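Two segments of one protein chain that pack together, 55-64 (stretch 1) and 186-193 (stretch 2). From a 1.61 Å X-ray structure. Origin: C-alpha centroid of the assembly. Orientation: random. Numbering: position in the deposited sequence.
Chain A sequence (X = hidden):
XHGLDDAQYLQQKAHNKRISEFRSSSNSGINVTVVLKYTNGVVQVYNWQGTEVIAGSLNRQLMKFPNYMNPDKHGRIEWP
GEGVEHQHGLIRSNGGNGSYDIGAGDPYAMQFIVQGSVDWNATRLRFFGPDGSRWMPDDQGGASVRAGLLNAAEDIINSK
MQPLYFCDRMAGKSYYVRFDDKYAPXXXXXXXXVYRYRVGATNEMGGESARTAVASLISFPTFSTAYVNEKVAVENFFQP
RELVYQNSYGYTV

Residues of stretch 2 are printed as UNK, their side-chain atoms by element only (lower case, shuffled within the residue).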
# COMPACT_ATOMS: atom_id res chain seq x y z
N ALA A 55 7.88 -2.40 -7.32
CA ALA A 55 6.66 -2.06 -8.04
C ALA A 55 5.94 -1.03 -7.20
O ALA A 55 6.05 -1.03 -5.97
CB ALA A 55 5.78 -3.30 -8.20
N GLY A 56 5.18 -0.16 -7.84
CA GLY A 56 4.51 0.88 -7.08
C GLY A 56 3.75 1.79 -8.02
O GLY A 56 3.70 1.55 -9.23
N SER A 57 3.14 2.82 -7.44
CA SER A 57 2.32 3.74 -8.19
C SER A 57 2.16 5.03 -7.40
O SER A 57 2.39 5.07 -6.20
CB SER A 57 0.93 3.12 -8.47
OG SER A 57 0.12 3.08 -7.30
N LEU A 58 1.75 6.09 -8.09
CA LEU A 58 1.37 7.32 -7.41
C LEU A 58 0.10 7.85 -8.05
O LEU A 58 0.07 8.06 -9.27
CB LEU A 58 2.46 8.38 -7.53
CG LEU A 58 3.81 8.07 -6.90
CD1 LEU A 58 4.82 9.11 -7.36
CD2 LEU A 58 3.69 8.04 -5.38
N ASN A 59 -0.95 8.05 -7.26
CA ASN A 59 -2.13 8.72 -7.81
C ASN A 59 -2.02 10.24 -7.69
O ASN A 59 -1.00 10.77 -7.21
CB ASN A 59 -3.43 8.16 -7.22
CG ASN A 59 -3.55 8.39 -5.73
OD1 ASN A 59 -2.74 9.11 -5.12
ND2 ASN A 59 -4.59 7.80 -5.13
N ARG A 60 -3.05 10.98 -8.12
CA ARG A 60 -2.90 12.44 -8.14
C ARG A 60 -2.68 13.01 -6.74
O ARG A 60 -1.95 14.00 -6.58
CB ARG A 60 -4.08 13.16 -8.83
CG ARG A 60 -3.97 13.24 -10.37
CD ARG A 60 -2.59 13.73 -10.90
NE ARG A 60 -2.37 15.19 -10.83
CZ ARG A 60 -1.31 15.79 -11.39
NH1 ARG A 60 -0.41 15.07 -12.04
NH2 ARG A 60 -1.15 17.11 -11.31
N GLN A 61 -3.25 12.37 -5.73
CA GLN A 61 -3.08 12.87 -4.36
C GLN A 61 -1.61 12.90 -3.94
O GLN A 61 -1.21 13.76 -3.15
CB GLN A 61 -3.88 12.03 -3.36
CG GLN A 61 -5.37 12.37 -3.34
CD GLN A 61 -6.20 11.53 -4.30
OE1 GLN A 61 -5.67 10.97 -5.26
NE2 GLN A 61 -7.52 11.48 -4.06
N LEU A 62 -0.81 11.98 -4.46
CA LEU A 62 0.63 11.98 -4.18
C LEU A 62 1.50 12.62 -5.28
O LEU A 62 2.65 12.96 -5.03
CB LEU A 62 1.13 10.56 -3.87
CG LEU A 62 0.56 10.00 -2.55
CD1 LEU A 62 1.15 8.63 -2.23
CD2 LEU A 62 0.82 10.95 -1.39
N MET A 63 0.95 12.78 -6.49
CA MET A 63 1.71 13.46 -7.54
C MET A 63 1.80 14.96 -7.27
O MET A 63 2.77 15.61 -7.66
CB MET A 63 1.06 13.24 -8.91
CG MET A 63 1.13 11.80 -9.41
SD MET A 63 2.81 11.28 -9.86
CE MET A 63 3.05 12.27 -11.35
N LYS A 64 0.76 15.50 -6.63
CA LYS A 64 0.72 16.92 -6.30
C LYS A 64 1.52 17.26 -5.04
O LYS A 64 1.89 16.39 -4.26
CB LYS A 64 -0.73 17.41 -6.15
CG LYS A 64 -1.40 16.92 -4.88
CD LYS A 64 -2.84 17.42 -4.80
CE LYS A 64 -3.44 17.18 -3.44
NZ LYS A 64 -3.04 18.22 -2.46
N UNK A 186 -0.24 15.87 -19.24
CA UNK A 186 -0.02 17.09 -18.49
C UNK A 186 -0.33 16.89 -16.99
O UNK A 186 0.29 17.55 -16.15
c UNK A 186 -0.85 18.25 -19.07
n UNK A 186 -0.34 21.19 -20.18
c UNK A 186 -0.59 19.57 -18.33
c UNK A 186 -1.17 20.79 -19.04
c UNK A 186 -0.60 20.87 -21.44
n UNK A 186 -1.68 20.14 -21.73
n UNK A 186 0.21 21.27 -22.40
N UNK A 187 -1.28 16.01 -16.67
CA UNK A 187 -1.65 15.77 -15.28
C UNK A 187 -1.62 14.27 -14.99
O UNK A 187 -2.65 13.64 -14.74
c UNK A 187 -2.52 18.79 -14.45
c UNK A 187 -3.23 20.57 -15.89
c UNK A 187 -2.59 20.15 -14.74
c UNK A 187 -3.11 17.85 -15.29
c UNK A 187 -3.76 18.29 -16.43
c UNK A 187 -3.03 16.37 -14.97
c UNK A 187 -3.83 19.63 -16.73
N UNK A 188 -0.41 13.68 -15.04
CA UNK A 188 -0.33 12.22 -15.01
C UNK A 188 -0.45 11.58 -13.63
O UNK A 188 -0.27 12.21 -12.58
c UNK A 188 0.93 14.30 -15.14
c UNK A 188 1.88 13.09 -15.04
c UNK A 188 1.08 11.95 -15.56
N UNK A 189 -0.79 10.30 -13.67
CA UNK A 189 -0.54 9.40 -12.55
C UNK A 189 0.32 8.26 -13.11
O UNK A 189 0.37 8.06 -14.32
o UNK A 189 -2.64 8.24 -12.90
c UNK A 189 -2.65 10.11 -11.40
c UNK A 189 -1.85 8.91 -11.92
N UNK A 190 1.02 7.53 -12.24
CA UNK A 190 1.99 6.55 -12.74
C UNK A 190 1.95 5.23 -12.01
O UNK A 190 1.56 5.16 -10.85
c UNK A 190 5.37 7.54 -11.06
c UNK A 190 3.66 8.35 -13.47
c UNK A 190 3.90 7.20 -11.18
c UNK A 190 3.46 7.06 -12.64
N UNK A 191 2.37 4.19 -12.72
CA UNK A 191 2.69 2.90 -12.14
C UNK A 191 4.02 2.44 -12.74
O UNK A 191 4.36 2.80 -13.86
N UNK A 192 4.78 1.66 -11.99
CA UNK A 192 6.05 1.15 -12.51
C UNK A 192 6.36 -0.27 -11.98
O UNK A 192 5.85 -0.69 -10.93
c UNK A 192 7.89 2.30 -7.90
c UNK A 192 7.21 2.10 -12.15
c UNK A 192 7.46 2.19 -10.67
c UNK A 192 8.47 1.29 -8.64
c UNK A 192 8.26 1.24 -10.03
c UNK A 192 7.10 3.25 -8.52
c UNK A 192 6.88 3.20 -9.91
N UNK A 193 7.19 -0.99 -12.74
CA UNK A 193 7.74 -2.28 -12.29
C UNK A 193 9.20 -2.34 -12.66
O UNK A 193 9.56 -2.04 -13.79
o UNK A 193 5.40 -5.11 -14.47
c UNK A 193 4.76 -4.47 -13.60
c UNK A 193 5.49 -3.40 -12.79
c UNK A 193 7.01 -3.45 -12.95
o UNK A 193 3.56 -4.68 -13.35
O HOH W 1 0.95 17.63 -13.40

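Position 186 carries seven side-chain atoms: three carbons in an unbranched run, a nitrogen, then a carbon bearing two more nitrogens. Its second carbon, the side-chain atom nearest stretch 1, stays 7.5 Å from Arg-60 NH2. The guanidinium identifies Arg-186. Its backbone is linked to stretch 1: water 1 donates to Arg-186 O at 2.8 Å and accepts from Arg-60 NH2 at 3.0 Å.

Position 187 has one carbon leading to a ring of six carbons with no oxygen attached; Arg-60 NH2 lies at the ring edge, 3.8 Å from a ring carbon. Lack of oxygen excludes tyrosine and gives Phe-187. Its CA sits over one face of the guanidinium.

At position 188 three carbons close a ring onto the backbone nitrogen, and the middle one lies 4.0 Å from Met-63 CE. This arrangement is unique to proline. Arg-60 NH1 donates a hydrogen bond to Pro-188 O (2.9 Å, 163°), which lies near the guanidinium plane, where N-H groups point.

Position 189 shows one carbon bearing an oxygen and a carbon. The terminal carbon faces the helix start, 3.4 Å from Arg-60 N and 3.5 Å from Arg-60 CG. This is Thr-189.

Position 190 has four carbons, forked at the first, one arm two carbons long; the end of that arm comes 4.1 Å from Leu-58 CD1, and its first carbon 4.4 Å from Met-63 SD. This is Ile-190.

Position 191 has no side-chain atoms. Its CA comes 4.1 Å from Ser-57 CA, in a non-hydrogen-bonded pair, and 3.4 Å from Gly-56 O in a CA-H...O contact. It is Gly-191.

Position 192 again has one carbon and a six-carbon ring without oxygen. Gly-56 CA stands 4.1 Å from the ring centroid, 27° off the normal, a CH-pi contact. This is Phe-192. An ideal CB on Gly-56 would fall 3.0 Å from Phe-192 CZ, a clash, so the bare glycine leaves room for the ring.

Position 193 has three carbons, the third carrying two oxygens; the side chain comes no nearer than 4.6 Å, from its second carbon to Ala-55 CB. It is Glu-193.

The contact rests on two antiparallel strands, their directions 175° apart. Gly-56 N to Phe-192 O (3.2 Å) and Phe-192 N to Gly-56 O (3.0 Å) form one hydrogen-bonded pair; Leu-58 N to Ile-190 O (2.9 Å) and Ile-190 N to Leu-58 O (3.2 Å) form the next. Leu-58, Ile-190 and Phe-192 share one sheet face. Beyond the ladder, Arg-60 and Met-63 extend the contact, bringing the buried total to 586 Å².

Stretch 2 (186-193) RFPTIGFE
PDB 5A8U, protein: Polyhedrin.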